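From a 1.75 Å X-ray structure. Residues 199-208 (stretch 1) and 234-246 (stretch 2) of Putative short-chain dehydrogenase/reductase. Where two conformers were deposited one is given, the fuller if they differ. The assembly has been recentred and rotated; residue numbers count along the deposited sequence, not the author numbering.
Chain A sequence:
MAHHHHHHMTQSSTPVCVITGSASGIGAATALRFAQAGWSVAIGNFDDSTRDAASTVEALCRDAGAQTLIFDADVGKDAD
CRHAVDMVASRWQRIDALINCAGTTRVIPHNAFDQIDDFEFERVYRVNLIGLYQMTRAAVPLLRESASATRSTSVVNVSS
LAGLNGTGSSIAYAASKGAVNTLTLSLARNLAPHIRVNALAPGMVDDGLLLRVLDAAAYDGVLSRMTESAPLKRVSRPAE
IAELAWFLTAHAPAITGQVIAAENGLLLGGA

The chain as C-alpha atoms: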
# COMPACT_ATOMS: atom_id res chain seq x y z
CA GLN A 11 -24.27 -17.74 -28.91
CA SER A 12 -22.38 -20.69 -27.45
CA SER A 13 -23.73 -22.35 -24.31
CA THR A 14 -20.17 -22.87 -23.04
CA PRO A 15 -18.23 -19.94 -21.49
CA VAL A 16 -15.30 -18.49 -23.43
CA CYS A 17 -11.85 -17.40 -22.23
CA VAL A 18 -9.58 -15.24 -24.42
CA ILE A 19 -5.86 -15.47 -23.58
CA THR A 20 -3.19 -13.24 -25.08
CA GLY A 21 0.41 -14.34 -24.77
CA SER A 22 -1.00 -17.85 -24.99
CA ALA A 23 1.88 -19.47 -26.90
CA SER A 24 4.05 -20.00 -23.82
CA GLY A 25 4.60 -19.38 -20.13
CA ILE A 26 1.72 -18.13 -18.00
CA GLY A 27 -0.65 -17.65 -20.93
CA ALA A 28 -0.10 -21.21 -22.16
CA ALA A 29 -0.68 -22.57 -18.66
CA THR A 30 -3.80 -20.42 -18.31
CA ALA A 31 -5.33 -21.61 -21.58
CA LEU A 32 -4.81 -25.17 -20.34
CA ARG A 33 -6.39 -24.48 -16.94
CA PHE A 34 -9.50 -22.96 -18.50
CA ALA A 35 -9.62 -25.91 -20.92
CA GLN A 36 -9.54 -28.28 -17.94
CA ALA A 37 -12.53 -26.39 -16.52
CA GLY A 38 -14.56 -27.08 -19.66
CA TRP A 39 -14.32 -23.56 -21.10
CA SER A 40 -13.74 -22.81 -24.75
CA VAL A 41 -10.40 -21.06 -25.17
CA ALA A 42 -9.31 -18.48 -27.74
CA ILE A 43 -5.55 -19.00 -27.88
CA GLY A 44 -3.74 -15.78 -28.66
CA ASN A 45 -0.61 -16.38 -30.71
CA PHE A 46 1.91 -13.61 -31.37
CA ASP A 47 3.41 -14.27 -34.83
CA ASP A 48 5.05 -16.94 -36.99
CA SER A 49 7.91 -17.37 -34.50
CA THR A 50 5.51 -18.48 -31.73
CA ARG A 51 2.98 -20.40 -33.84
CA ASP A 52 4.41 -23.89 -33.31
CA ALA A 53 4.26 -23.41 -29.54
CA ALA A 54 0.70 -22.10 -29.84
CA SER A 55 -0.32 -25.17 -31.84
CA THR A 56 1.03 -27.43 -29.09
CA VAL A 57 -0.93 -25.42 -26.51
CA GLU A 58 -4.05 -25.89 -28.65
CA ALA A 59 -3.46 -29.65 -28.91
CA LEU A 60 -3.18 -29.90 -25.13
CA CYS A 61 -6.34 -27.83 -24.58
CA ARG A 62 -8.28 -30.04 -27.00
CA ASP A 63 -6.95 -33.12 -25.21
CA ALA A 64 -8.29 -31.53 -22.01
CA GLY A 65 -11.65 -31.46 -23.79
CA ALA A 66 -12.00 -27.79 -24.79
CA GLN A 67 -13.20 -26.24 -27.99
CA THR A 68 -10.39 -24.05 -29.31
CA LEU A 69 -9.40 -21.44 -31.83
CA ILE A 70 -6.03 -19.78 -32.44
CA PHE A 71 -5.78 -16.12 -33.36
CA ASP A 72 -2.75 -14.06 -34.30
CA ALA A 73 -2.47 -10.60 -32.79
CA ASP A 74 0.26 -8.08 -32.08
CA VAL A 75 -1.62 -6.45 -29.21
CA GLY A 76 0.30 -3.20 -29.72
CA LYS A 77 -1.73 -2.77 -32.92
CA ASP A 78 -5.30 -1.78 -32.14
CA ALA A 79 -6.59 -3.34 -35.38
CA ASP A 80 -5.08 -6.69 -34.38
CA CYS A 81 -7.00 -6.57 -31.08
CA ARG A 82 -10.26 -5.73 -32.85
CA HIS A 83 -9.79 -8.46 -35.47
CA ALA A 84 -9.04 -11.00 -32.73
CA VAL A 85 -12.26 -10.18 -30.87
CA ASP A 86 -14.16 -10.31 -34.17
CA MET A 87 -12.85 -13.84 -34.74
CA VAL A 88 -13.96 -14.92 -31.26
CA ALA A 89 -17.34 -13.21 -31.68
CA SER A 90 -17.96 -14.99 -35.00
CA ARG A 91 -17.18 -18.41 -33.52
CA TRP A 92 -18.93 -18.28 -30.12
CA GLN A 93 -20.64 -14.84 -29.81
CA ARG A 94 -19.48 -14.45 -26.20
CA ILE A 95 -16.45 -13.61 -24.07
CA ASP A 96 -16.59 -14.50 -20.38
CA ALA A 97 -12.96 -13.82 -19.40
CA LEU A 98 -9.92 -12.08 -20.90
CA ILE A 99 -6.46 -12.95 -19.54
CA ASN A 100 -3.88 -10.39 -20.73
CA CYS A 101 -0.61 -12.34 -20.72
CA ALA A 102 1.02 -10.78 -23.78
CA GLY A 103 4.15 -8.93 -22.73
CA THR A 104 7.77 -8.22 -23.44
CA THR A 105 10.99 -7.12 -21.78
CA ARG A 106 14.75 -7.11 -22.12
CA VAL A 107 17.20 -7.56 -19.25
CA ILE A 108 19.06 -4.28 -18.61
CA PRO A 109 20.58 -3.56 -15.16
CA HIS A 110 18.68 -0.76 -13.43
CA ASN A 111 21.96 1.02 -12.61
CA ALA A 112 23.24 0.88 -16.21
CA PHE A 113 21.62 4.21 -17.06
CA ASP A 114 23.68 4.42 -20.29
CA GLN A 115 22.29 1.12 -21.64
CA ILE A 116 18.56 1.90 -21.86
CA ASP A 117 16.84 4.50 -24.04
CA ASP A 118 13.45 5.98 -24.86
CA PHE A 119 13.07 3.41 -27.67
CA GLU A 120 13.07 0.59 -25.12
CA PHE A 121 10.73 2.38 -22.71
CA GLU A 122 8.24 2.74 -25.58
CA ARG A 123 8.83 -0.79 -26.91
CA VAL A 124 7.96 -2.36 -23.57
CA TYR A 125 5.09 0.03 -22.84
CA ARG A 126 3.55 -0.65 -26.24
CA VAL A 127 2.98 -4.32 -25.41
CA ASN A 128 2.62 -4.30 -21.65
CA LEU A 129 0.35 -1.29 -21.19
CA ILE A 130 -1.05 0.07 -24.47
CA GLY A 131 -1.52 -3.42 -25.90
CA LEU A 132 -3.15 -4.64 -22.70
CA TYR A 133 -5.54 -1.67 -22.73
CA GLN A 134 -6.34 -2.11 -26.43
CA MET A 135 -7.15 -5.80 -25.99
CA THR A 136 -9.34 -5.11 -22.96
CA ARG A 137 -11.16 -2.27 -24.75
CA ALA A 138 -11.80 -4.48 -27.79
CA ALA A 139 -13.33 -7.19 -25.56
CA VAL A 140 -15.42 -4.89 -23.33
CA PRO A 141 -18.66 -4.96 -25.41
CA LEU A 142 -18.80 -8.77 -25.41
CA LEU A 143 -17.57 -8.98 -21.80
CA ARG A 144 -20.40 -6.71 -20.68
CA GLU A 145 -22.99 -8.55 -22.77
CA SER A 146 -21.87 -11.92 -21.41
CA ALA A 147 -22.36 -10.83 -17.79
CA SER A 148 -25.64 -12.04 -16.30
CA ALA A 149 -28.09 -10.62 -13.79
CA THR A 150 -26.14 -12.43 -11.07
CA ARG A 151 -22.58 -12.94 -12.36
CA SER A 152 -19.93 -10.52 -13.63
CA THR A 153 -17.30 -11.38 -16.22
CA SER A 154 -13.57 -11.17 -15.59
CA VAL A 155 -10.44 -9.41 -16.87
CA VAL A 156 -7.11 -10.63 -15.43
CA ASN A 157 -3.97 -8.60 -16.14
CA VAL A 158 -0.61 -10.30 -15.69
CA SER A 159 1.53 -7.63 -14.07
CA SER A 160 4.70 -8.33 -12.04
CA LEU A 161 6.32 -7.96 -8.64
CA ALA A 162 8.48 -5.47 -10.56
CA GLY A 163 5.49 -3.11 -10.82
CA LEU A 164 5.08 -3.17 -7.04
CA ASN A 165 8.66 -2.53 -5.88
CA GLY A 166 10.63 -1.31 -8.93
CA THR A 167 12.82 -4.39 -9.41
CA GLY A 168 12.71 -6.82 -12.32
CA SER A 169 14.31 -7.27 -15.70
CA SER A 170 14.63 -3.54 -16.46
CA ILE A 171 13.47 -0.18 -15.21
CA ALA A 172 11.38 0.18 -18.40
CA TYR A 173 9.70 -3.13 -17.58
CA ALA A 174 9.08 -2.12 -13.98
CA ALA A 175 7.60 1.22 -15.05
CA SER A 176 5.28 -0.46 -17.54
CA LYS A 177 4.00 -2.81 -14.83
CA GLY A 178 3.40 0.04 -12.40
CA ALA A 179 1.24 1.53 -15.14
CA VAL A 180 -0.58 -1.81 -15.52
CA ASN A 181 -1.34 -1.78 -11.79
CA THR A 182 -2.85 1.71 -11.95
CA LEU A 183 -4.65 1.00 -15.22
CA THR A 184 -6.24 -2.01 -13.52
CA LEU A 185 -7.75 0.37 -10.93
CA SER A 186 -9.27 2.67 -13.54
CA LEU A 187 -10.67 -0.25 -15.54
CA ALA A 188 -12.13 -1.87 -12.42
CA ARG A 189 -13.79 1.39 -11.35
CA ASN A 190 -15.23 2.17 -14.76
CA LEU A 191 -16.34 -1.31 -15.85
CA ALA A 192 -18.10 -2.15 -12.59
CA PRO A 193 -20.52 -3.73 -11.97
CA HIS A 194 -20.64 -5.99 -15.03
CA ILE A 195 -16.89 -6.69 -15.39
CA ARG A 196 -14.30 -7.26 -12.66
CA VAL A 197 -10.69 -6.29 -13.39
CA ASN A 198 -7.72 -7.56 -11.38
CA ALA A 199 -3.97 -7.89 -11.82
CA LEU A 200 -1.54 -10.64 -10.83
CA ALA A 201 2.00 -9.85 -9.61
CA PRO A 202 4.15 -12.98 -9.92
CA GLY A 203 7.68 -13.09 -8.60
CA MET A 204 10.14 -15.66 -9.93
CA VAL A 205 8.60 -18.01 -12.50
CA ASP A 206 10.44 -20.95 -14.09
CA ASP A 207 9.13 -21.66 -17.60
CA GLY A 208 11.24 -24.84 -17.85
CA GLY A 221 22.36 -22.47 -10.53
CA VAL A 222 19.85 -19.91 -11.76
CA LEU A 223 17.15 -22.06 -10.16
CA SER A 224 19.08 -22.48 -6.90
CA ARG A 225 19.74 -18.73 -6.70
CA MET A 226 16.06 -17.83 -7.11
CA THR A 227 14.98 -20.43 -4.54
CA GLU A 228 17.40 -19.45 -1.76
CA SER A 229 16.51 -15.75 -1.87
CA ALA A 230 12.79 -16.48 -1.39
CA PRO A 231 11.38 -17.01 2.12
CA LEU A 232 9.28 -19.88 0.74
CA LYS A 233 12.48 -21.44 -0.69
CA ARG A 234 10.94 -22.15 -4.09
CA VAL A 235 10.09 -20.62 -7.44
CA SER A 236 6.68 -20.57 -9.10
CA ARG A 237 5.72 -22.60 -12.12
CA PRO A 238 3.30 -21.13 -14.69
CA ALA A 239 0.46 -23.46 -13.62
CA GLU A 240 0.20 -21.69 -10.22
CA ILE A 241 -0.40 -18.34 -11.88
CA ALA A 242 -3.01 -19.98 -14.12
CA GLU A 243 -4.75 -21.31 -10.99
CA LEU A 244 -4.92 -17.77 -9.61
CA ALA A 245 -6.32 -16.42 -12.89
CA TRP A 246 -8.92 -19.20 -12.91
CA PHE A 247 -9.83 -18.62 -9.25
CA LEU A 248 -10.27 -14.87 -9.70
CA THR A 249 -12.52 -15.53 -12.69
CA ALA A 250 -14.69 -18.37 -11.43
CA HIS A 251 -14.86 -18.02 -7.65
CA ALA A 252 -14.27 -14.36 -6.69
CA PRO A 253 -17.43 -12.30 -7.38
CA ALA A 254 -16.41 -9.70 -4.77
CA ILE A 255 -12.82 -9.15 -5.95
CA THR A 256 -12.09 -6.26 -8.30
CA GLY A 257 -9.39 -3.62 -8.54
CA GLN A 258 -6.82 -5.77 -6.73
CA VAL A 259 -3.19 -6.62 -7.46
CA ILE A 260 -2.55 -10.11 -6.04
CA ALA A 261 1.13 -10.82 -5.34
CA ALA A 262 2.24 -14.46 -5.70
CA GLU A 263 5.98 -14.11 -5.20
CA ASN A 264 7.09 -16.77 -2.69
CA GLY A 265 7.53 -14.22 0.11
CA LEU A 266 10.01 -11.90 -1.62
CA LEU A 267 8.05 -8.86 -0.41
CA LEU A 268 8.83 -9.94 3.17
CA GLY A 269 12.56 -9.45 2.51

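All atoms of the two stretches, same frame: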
# COMPACT_ATOMS: atom_id res chain seq x y z
N ALA A 199 -5.30 -7.63 -11.31
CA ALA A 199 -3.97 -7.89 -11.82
C ALA A 199 -3.30 -8.94 -10.95
O ALA A 199 -3.63 -9.09 -9.76
CB ALA A 199 -3.10 -6.62 -11.87
N LEU A 200 -2.36 -9.68 -11.55
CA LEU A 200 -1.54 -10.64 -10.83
C LEU A 200 -0.10 -10.15 -10.83
O LEU A 200 0.38 -9.64 -11.85
CB LEU A 200 -1.60 -12.03 -11.47
CG LEU A 200 -2.99 -12.59 -11.76
CD1 LEU A 200 -2.93 -14.04 -12.23
CD2 LEU A 200 -3.79 -12.48 -10.51
N ALA A 201 0.61 -10.31 -9.71
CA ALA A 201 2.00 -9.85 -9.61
C ALA A 201 2.87 -11.05 -9.23
O ALA A 201 3.21 -11.23 -8.05
CB ALA A 201 2.15 -8.71 -8.62
N PRO A 202 3.25 -11.87 -10.20
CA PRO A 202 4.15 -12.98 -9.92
C PRO A 202 5.55 -12.48 -9.60
O PRO A 202 5.99 -11.43 -10.07
CB PRO A 202 4.16 -13.79 -11.23
CG PRO A 202 3.13 -13.17 -12.11
CD PRO A 202 2.89 -11.78 -11.63
N GLY A 203 6.25 -13.27 -8.79
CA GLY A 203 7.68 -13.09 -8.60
C GLY A 203 8.44 -13.95 -9.58
O GLY A 203 8.24 -13.84 -10.79
N MET A 204 9.32 -14.82 -9.07
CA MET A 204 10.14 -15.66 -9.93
C MET A 204 9.30 -16.79 -10.50
O MET A 204 8.61 -17.49 -9.76
CB MET A 204 11.33 -16.23 -9.15
CG MET A 204 12.26 -15.18 -8.56
SD MET A 204 12.92 -14.11 -9.86
CE MET A 204 12.08 -12.56 -9.48
N VAL A 205 9.36 -16.96 -11.82
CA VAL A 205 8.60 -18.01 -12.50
C VAL A 205 9.55 -18.78 -13.41
O VAL A 205 10.25 -18.18 -14.24
CB VAL A 205 7.41 -17.45 -13.31
CG1 VAL A 205 6.67 -18.57 -14.02
CG2 VAL A 205 6.46 -16.69 -12.39
N ASP A 206 9.58 -20.10 -13.26
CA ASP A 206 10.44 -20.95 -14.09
C ASP A 206 9.60 -21.58 -15.20
O ASP A 206 8.76 -22.44 -14.94
CB ASP A 206 11.12 -22.01 -13.24
CG ASP A 206 12.06 -22.88 -14.04
OD1 ASP A 206 12.48 -22.46 -15.15
OD2 ASP A 206 12.39 -23.98 -13.56
N ASP A 207 9.86 -21.15 -16.44
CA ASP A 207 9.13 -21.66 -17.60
C ASP A 207 9.66 -23.00 -18.10
O ASP A 207 9.12 -23.54 -19.07
CB ASP A 207 9.16 -20.63 -18.73
CG ASP A 207 8.51 -19.32 -18.34
OD1 ASP A 207 7.27 -19.26 -18.30
OD2 ASP A 207 9.24 -18.34 -18.08
N GLY A 208 10.70 -23.55 -17.47
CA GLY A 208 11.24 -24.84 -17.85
C GLY A 208 12.01 -24.85 -19.16
O GLY A 208 12.61 -23.85 -19.55
N ARG A 234 11.46 -21.54 -2.87
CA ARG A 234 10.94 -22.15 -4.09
C ARG A 234 10.78 -21.06 -5.14
O ARG A 234 10.84 -19.87 -4.83
CB ARG A 234 9.59 -22.84 -3.85
CG ARG A 234 8.48 -21.83 -3.55
CD ARG A 234 7.17 -22.48 -3.11
NE ARG A 234 6.61 -23.37 -4.13
CZ ARG A 234 5.85 -22.97 -5.15
NH1 ARG A 234 5.55 -21.68 -5.31
NH2 ARG A 234 5.38 -23.86 -6.02
N VAL A 235 10.56 -21.50 -6.38
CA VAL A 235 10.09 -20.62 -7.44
C VAL A 235 8.71 -21.09 -7.88
O VAL A 235 8.30 -22.22 -7.61
CB VAL A 235 11.06 -20.59 -8.64
CG1 VAL A 235 12.42 -20.14 -8.18
CG2 VAL A 235 11.15 -21.97 -9.28
N SER A 236 7.99 -20.21 -8.57
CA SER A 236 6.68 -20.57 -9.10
C SER A 236 6.81 -21.23 -10.46
O SER A 236 7.74 -20.95 -11.22
CB SER A 236 5.78 -19.34 -9.23
OG SER A 236 5.41 -18.84 -7.96
N ARG A 237 5.87 -22.11 -10.77
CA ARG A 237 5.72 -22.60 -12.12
C ARG A 237 4.49 -21.96 -12.74
O ARG A 237 3.61 -21.47 -12.03
CB ARG A 237 5.61 -24.13 -12.14
CG ARG A 237 6.97 -24.78 -11.89
CD ARG A 237 6.88 -26.28 -11.70
NE ARG A 237 6.99 -27.01 -12.96
CZ ARG A 237 8.14 -27.31 -13.55
NH1 ARG A 237 9.29 -26.93 -13.01
NH2 ARG A 237 8.14 -27.99 -14.69
N PRO A 238 4.42 -21.86 -14.07
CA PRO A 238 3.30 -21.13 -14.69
C PRO A 238 1.93 -21.61 -14.25
O PRO A 238 1.02 -20.78 -14.10
CB PRO A 238 3.52 -21.34 -16.19
CG PRO A 238 4.99 -21.53 -16.32
CD PRO A 238 5.43 -22.26 -15.07
N ALA A 239 1.76 -22.91 -14.00
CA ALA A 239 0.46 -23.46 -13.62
C ALA A 239 -0.13 -22.78 -12.39
O ALA A 239 -1.35 -22.63 -12.29
CB ALA A 239 0.58 -24.96 -13.38
N GLU A 240 0.70 -22.36 -11.42
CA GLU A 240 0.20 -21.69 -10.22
C GLU A 240 -0.43 -20.35 -10.54
O GLU A 240 -1.41 -19.93 -9.91
CB GLU A 240 1.33 -21.46 -9.22
CG GLU A 240 2.11 -22.68 -8.79
CD GLU A 240 3.43 -22.28 -8.16
OE1 GLU A 240 3.49 -21.18 -7.56
OE2 GLU A 240 4.41 -23.04 -8.29
N ILE A 241 0.15 -19.63 -11.50
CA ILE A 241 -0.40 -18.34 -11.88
C ILE A 241 -1.71 -18.54 -12.64
O ILE A 241 -2.66 -17.76 -12.49
CB ILE A 241 0.62 -17.53 -12.70
CG1 ILE A 241 1.98 -17.52 -11.99
CG2 ILE A 241 0.12 -16.10 -12.90
CD1 ILE A 241 1.93 -16.98 -10.54
N ALA A 242 -1.77 -19.59 -13.47
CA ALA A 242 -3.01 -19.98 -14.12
C ALA A 242 -4.10 -20.30 -13.10
O ALA A 242 -5.26 -19.91 -13.29
CB ALA A 242 -2.77 -21.19 -15.03
N GLU A 243 -3.75 -21.02 -12.03
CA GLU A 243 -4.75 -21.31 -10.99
C GLU A 243 -5.32 -20.03 -10.40
O GLU A 243 -6.52 -19.94 -10.15
CB GLU A 243 -4.14 -22.16 -9.86
CG GLU A 243 -3.95 -23.64 -10.14
CD GLU A 243 -5.25 -24.42 -10.37
OE1 GLU A 243 -5.18 -25.44 -11.07
OE2 GLU A 243 -6.31 -24.03 -9.83
N LEU A 244 -4.45 -19.04 -10.15
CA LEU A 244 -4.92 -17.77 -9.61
C LEU A 244 -5.82 -17.05 -10.61
O LEU A 244 -6.85 -16.48 -10.23
CB LEU A 244 -3.70 -16.93 -9.23
CG LEU A 244 -3.84 -15.58 -8.52
CD1 LEU A 244 -4.61 -15.68 -7.22
CD2 LEU A 244 -2.45 -15.01 -8.28
N ALA A 245 -5.46 -17.06 -11.90
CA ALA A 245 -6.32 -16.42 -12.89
C ALA A 245 -7.67 -17.11 -12.96
O ALA A 245 -8.72 -16.45 -13.07
CB ALA A 245 -5.65 -16.43 -14.27
N TRP A 246 -7.67 -18.44 -12.91
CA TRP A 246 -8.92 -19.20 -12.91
C TRP A 246 -9.74 -18.90 -11.65
O TRP A 246 -10.95 -18.68 -11.73
CB TRP A 246 -8.65 -20.70 -13.03
CG TRP A 246 -9.85 -21.54 -12.66
CD1 TRP A 246 -10.02 -22.28 -11.52
CD2 TRP A 246 -11.05 -21.67 -13.42
NE1 TRP A 246 -11.26 -22.88 -11.54
CE2 TRP A 246 -11.91 -22.51 -12.69
CE3 TRP A 246 -11.49 -21.15 -14.64
CZ2 TRP A 246 -13.18 -22.86 -13.15
CZ3 TRP A 246 -12.75 -21.50 -15.09
CH2 TRP A 246 -13.59 -22.34 -14.35
O HOH W 1 6.63 -16.18 -8.29

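Stretch 2 meets stretch 1 through a short backbone bridge flanked by side chains, then through the apolar side of its helix; together they bury 587 Å². Arg234 stays out of reach, its guanidinium tied within its own stretch to Glu240 by a salt bridge (NH2 to OE2, 2.6 Å). Val235 points toward stretch 1, its branched side chain meeting Met204 (CG1 to CB, 4.2 Å) and the aliphatic CB of Asp206 (from CG2, 4.0 Å). At Ser236 the backbones form a single beta bridge with Val205: Ser236 N donates to Met204 O (3.0 Å), and Ser236 O accepts from Asp206 N (2.9 Å) while also receiving a CA-H...O contact from Val205 CA (3.3 Å). Water 1 extends the join, donating to Met204 O (2.8 Å) and lying 2.9 Å from Ser236 OG. Arg237 turns its CB away; its NH1 lies 4.3 Å from Asp206 OD2, a proximity of charges without a directed N-H. Pro238 offers a compact ring, its CD 4.0 Å from Val205 CG1 and 3.3 Å from Asp206 O. One helical turn on, buried Ile241 reaches Pro202 (CD1 to CB, 4.0 Å) and Leu200 (CG2 to CD1, 3.7 Å). Leu200, pointing toward the helix, sets both methyls against Leu244 (closest CD2 to CD2, 3.6 Å), and its CD1 also lies 4.2 Å from CB of Ala245, the last residue of the stretch to touch, with only a methyl to place there.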